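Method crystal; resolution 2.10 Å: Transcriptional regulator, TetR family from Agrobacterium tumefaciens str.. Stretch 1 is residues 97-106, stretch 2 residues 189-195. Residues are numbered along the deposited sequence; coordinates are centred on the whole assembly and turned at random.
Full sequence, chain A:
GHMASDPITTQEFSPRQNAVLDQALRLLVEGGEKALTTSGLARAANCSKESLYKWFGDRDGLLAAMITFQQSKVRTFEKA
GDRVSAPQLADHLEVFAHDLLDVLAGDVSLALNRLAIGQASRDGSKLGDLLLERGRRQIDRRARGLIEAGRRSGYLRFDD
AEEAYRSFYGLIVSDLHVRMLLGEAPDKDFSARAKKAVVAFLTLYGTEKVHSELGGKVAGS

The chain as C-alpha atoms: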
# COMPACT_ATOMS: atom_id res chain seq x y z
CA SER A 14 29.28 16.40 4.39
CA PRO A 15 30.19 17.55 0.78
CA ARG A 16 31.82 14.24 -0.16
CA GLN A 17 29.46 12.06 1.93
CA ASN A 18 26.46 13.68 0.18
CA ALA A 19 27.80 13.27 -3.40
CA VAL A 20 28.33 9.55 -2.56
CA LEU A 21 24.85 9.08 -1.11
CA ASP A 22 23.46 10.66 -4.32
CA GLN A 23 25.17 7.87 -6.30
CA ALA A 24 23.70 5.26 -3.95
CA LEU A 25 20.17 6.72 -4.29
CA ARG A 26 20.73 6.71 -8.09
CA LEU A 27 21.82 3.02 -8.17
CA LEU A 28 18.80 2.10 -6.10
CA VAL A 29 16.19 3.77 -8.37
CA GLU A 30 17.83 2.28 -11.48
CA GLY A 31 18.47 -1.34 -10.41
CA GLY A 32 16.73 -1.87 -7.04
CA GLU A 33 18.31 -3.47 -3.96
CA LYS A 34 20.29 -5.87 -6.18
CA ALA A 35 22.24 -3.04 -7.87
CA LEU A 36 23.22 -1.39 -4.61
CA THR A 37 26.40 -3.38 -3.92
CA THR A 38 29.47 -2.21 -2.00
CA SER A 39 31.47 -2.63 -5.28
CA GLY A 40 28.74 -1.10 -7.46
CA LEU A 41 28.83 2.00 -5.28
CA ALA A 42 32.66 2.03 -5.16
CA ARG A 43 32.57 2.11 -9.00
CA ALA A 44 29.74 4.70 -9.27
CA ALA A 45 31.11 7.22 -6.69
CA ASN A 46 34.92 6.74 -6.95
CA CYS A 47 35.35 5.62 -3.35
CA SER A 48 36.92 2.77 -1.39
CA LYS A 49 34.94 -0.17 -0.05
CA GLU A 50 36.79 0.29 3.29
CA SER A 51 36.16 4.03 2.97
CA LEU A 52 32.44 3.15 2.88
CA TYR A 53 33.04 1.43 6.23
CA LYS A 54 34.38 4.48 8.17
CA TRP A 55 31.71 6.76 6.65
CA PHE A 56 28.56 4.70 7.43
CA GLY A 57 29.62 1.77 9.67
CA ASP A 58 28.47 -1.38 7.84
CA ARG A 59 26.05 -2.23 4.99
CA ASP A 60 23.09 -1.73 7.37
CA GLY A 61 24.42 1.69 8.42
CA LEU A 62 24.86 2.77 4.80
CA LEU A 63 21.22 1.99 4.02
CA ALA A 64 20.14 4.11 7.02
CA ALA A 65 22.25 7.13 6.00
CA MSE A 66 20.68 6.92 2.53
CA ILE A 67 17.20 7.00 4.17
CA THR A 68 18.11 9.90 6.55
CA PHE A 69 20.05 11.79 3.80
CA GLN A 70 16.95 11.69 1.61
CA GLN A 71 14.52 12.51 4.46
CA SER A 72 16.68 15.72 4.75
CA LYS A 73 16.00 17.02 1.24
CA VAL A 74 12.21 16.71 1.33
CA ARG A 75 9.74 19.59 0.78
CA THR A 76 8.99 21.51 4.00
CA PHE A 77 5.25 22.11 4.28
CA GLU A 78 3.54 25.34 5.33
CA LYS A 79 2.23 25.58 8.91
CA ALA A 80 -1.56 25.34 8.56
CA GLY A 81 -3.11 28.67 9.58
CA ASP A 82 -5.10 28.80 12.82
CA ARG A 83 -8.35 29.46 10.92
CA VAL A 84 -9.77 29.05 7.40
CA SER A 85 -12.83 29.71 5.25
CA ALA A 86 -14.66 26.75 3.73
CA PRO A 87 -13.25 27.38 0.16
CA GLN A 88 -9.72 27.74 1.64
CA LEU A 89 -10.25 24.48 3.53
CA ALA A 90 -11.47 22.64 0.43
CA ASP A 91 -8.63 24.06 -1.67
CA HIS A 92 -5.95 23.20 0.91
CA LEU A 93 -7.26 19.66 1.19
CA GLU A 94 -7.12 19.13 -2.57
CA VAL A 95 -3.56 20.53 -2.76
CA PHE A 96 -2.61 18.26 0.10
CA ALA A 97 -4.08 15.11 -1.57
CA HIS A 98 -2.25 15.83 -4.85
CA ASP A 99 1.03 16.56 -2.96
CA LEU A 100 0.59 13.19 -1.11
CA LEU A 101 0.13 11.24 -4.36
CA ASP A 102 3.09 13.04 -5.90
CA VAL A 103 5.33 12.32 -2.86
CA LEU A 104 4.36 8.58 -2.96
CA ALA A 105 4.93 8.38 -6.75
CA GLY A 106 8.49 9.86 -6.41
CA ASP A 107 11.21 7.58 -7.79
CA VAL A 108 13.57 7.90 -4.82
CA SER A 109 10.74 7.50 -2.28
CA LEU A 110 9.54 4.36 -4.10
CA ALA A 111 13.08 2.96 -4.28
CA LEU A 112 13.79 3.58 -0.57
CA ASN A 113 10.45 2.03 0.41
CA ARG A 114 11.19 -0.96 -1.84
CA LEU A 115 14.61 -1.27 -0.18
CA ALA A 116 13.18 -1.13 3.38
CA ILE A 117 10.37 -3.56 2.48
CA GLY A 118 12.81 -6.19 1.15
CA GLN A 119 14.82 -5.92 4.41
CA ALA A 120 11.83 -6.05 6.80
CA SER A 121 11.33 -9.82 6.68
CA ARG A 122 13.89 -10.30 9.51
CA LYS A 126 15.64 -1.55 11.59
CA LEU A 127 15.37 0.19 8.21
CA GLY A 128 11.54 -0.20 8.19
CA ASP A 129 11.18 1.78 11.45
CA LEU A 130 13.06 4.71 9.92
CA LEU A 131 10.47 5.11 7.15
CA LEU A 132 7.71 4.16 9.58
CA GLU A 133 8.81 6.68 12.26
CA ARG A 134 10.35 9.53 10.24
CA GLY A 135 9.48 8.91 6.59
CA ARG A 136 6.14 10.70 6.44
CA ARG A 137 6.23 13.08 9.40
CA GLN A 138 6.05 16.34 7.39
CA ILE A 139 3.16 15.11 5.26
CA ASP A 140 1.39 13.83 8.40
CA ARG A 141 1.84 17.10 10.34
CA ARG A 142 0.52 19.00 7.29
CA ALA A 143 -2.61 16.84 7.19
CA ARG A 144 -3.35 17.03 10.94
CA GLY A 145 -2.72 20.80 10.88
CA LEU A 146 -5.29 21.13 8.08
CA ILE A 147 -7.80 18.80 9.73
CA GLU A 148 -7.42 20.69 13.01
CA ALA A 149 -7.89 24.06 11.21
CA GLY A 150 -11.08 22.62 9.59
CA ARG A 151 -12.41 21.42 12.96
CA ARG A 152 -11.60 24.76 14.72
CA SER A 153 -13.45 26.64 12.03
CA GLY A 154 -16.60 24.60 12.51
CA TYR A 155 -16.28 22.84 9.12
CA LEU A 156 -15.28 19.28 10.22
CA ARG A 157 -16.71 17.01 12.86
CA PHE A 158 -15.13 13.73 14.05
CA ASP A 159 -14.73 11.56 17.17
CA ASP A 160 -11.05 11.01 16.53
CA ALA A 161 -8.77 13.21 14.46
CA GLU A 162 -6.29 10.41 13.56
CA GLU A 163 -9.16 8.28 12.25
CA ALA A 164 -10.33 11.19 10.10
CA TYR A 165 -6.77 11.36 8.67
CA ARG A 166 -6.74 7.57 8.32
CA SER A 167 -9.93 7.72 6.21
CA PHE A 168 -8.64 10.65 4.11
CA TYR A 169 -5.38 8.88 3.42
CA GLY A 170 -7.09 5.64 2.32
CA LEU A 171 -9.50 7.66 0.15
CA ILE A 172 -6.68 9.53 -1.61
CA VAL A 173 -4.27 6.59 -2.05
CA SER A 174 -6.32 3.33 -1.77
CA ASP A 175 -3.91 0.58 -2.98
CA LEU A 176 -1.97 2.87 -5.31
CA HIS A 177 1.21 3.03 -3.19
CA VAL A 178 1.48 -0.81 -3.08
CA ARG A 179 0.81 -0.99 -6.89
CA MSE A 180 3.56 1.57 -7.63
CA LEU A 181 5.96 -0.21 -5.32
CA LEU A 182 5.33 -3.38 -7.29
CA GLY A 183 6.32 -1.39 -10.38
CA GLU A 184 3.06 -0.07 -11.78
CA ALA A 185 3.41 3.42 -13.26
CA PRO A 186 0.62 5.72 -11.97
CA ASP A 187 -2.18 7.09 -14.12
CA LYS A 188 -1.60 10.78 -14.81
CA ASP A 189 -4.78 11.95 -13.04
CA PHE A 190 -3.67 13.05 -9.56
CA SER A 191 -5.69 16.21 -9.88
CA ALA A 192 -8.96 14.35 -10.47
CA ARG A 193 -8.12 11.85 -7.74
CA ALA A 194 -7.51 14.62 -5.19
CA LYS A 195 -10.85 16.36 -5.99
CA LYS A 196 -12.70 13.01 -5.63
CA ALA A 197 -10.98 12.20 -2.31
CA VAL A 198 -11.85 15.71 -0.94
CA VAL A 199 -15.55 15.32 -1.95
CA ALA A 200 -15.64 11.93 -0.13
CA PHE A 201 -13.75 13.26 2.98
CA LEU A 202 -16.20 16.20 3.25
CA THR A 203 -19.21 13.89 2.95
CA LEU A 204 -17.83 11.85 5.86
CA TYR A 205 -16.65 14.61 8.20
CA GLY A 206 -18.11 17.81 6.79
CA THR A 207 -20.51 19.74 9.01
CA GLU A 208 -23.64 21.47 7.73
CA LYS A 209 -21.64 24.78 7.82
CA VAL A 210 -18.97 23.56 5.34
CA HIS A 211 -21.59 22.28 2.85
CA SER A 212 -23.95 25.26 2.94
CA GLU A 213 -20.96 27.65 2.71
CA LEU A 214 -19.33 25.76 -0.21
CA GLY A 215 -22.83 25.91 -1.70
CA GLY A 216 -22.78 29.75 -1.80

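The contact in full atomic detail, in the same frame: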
# COMPACT_ATOMS: atom_id res chain seq x y z
N ALA A 97 -3.90 16.47 -1.00
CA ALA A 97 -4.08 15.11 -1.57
C ALA A 97 -3.17 14.88 -2.78
O ALA A 97 -2.55 13.83 -2.90
CB ALA A 97 -5.54 14.90 -1.92
N HIS A 98 -3.07 15.89 -3.65
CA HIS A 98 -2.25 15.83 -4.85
C HIS A 98 -0.75 15.78 -4.49
O HIS A 98 -0.00 14.97 -5.05
CB HIS A 98 -2.60 17.09 -5.71
CG HIS A 98 -2.13 17.05 -7.14
ND1 HIS A 98 -2.69 17.85 -8.12
CD2 HIS A 98 -1.13 16.36 -7.75
CE1 HIS A 98 -2.06 17.65 -9.27
NE2 HIS A 98 -1.12 16.74 -9.07
N ASP A 99 -0.32 16.65 -3.56
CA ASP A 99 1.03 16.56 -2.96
C ASP A 99 1.33 15.15 -2.38
O ASP A 99 2.40 14.61 -2.60
CB ASP A 99 1.18 17.59 -1.84
CG ASP A 99 1.21 19.01 -2.33
OD1 ASP A 99 1.34 19.26 -3.55
OD2 ASP A 99 1.13 19.92 -1.47
N LEU A 100 0.41 14.58 -1.64
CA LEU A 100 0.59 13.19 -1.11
C LEU A 100 0.88 12.16 -2.23
O LEU A 100 1.87 11.42 -2.19
CB LEU A 100 -0.61 12.75 -0.26
CG LEU A 100 -0.54 11.27 0.28
CD1 LEU A 100 0.78 10.99 1.06
CD2 LEU A 100 -1.76 10.95 1.20
N LEU A 101 0.01 12.15 -3.24
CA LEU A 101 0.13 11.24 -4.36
C LEU A 101 1.50 11.40 -5.05
O LEU A 101 2.21 10.42 -5.33
CB LEU A 101 -1.02 11.50 -5.33
CG LEU A 101 -2.34 10.96 -4.78
CD1 LEU A 101 -3.54 11.62 -5.52
CD2 LEU A 101 -2.41 9.37 -4.74
N ASP A 102 1.85 12.66 -5.28
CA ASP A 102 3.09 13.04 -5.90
C ASP A 102 4.28 12.61 -5.05
O ASP A 102 5.24 12.12 -5.57
CB ASP A 102 3.05 14.55 -6.06
CG ASP A 102 3.71 14.99 -7.26
OD1 ASP A 102 3.22 14.69 -8.37
OD2 ASP A 102 4.73 15.66 -7.10
N VAL A 103 4.24 12.81 -3.75
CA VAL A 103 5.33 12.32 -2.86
C VAL A 103 5.40 10.76 -2.97
O VAL A 103 6.47 10.18 -3.14
CB VAL A 103 5.09 12.75 -1.38
CG1 VAL A 103 5.79 11.82 -0.39
CG2 VAL A 103 5.51 14.23 -1.11
N LEU A 104 4.27 10.07 -2.87
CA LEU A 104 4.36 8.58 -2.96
C LEU A 104 4.92 8.06 -4.28
O LEU A 104 5.65 7.06 -4.30
CB LEU A 104 3.01 7.94 -2.69
CG LEU A 104 2.46 8.32 -1.29
CD1 LEU A 104 0.99 7.83 -1.08
CD2 LEU A 104 3.45 7.86 -0.14
N ALA A 105 4.56 8.74 -5.38
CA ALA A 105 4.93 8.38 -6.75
C ALA A 105 6.39 8.75 -7.09
O ALA A 105 6.85 8.42 -8.17
CB ALA A 105 3.97 9.06 -7.74
N GLY A 106 7.08 9.45 -6.19
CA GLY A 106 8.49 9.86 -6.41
C GLY A 106 9.44 8.66 -6.53
O GLY A 106 9.28 7.66 -5.80
N ASP A 189 -3.54 11.25 -13.39
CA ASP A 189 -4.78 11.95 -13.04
C ASP A 189 -4.85 12.29 -11.54
O ASP A 189 -5.91 12.18 -10.91
CB ASP A 189 -6.02 11.16 -13.52
CG ASP A 189 -6.35 9.95 -12.62
OD1 ASP A 189 -5.42 9.30 -12.05
OD2 ASP A 189 -7.56 9.66 -12.49
N PHE A 190 -3.72 12.73 -10.98
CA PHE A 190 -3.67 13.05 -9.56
C PHE A 190 -4.63 14.15 -9.18
O PHE A 190 -5.20 14.14 -8.10
CB PHE A 190 -2.25 13.34 -9.08
CG PHE A 190 -1.35 12.11 -9.05
CD1 PHE A 190 -1.88 10.82 -9.18
CD2 PHE A 190 0.03 12.24 -8.88
CE1 PHE A 190 -1.07 9.66 -9.13
CE2 PHE A 190 0.85 11.07 -8.82
CZ PHE A 190 0.28 9.78 -8.95
N SER A 191 -4.78 15.11 -10.08
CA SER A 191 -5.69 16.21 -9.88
C SER A 191 -7.12 15.75 -9.67
O SER A 191 -7.80 16.21 -8.76
CB SER A 191 -5.67 17.09 -11.13
OG SER A 191 -5.78 18.40 -10.71
N ALA A 192 -7.59 14.88 -10.56
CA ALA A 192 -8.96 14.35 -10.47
C ALA A 192 -9.10 13.48 -9.23
O ALA A 192 -10.11 13.53 -8.54
CB ALA A 192 -9.32 13.54 -11.72
N ARG A 193 -8.08 12.69 -8.92
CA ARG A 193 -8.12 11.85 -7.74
C ARG A 193 -8.23 12.65 -6.46
O ARG A 193 -8.99 12.30 -5.56
CB ARG A 193 -6.91 10.89 -7.71
CG ARG A 193 -6.81 10.04 -6.42
CD ARG A 193 -8.19 9.37 -6.08
NE ARG A 193 -8.64 8.57 -7.22
CZ ARG A 193 -9.89 8.18 -7.45
NH1 ARG A 193 -10.16 7.45 -8.53
NH2 ARG A 193 -10.89 8.52 -6.63
N ALA A 194 -7.45 13.74 -6.36
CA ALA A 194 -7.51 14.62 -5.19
C ALA A 194 -8.88 15.29 -4.94
O ALA A 194 -9.34 15.34 -3.78
CB ALA A 194 -6.41 15.69 -5.25
N LYS A 195 -9.48 15.84 -6.00
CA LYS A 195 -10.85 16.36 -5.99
C LYS A 195 -11.86 15.32 -5.49
O LYS A 195 -12.67 15.60 -4.61
CB LYS A 195 -11.26 16.81 -7.40
CG LYS A 195 -12.59 17.60 -7.43
CD LYS A 195 -12.88 18.29 -8.76
CE LYS A 195 -12.28 19.72 -8.78
NZ LYS A 195 -10.80 19.77 -8.41

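Helices far apart in sequence often pack without a single hydrogen bond between them, relying on shape and the burial of apolar surface, and this pair from a TetR-family regulator is a compact example. The helix through residues 97-104 meets the helix of residues 190-195 at an angle of 131° between their N-to-C directions, with the axes 8.8 Å apart at closest approach. Within each helix the backbone bonds to itself: Leu101 N bonds to Ala97 O (3.1 Å) and Ala194 N to Phe190 O (2.9 Å), so these amides need no partner across the interface.

Small side chains permit the tightest approach. Ala97 and Ala194 point toward each other, their CA atoms 5.0 Å apart and their CB atoms at 3.5 Å. Ala194 CB also lies 3.7 Å from His98 N, so it packs against backbone as well as side chain.

Aromatic packing follows, centred on Phe190. Phe190, which loses more surface here than any other residue, lays one ring face beneath Leu101; Leu101 CB sits 3.8 Å from the Phe190 ring centroid and 11° off its normal, a CH-pi arrangement in which an aliphatic group meets the pi cloud. The ring edge is lined differently, with Ala105 CB 3.9 Å from Phe190 CE2. One turn separates Leu101 from Ala105, which lets both reach the same ring.

Polar residues contribute through van der Waals contact. His98, with chi1 in t, brings its ring to the start of the second helix: its CD2 is 3.5 Å from Phe190 CB, and one ring face covers Ser191 N, which lies 3.8 Å from His98 CE1. Arg193 likewise offers its aliphatic portion, CG lying 3.7 Å from Leu101 CD1, while its guanidinium leads away to hydrogen bonds elsewhere in the structure. Altogether 401 Å² is buried, counting both sides.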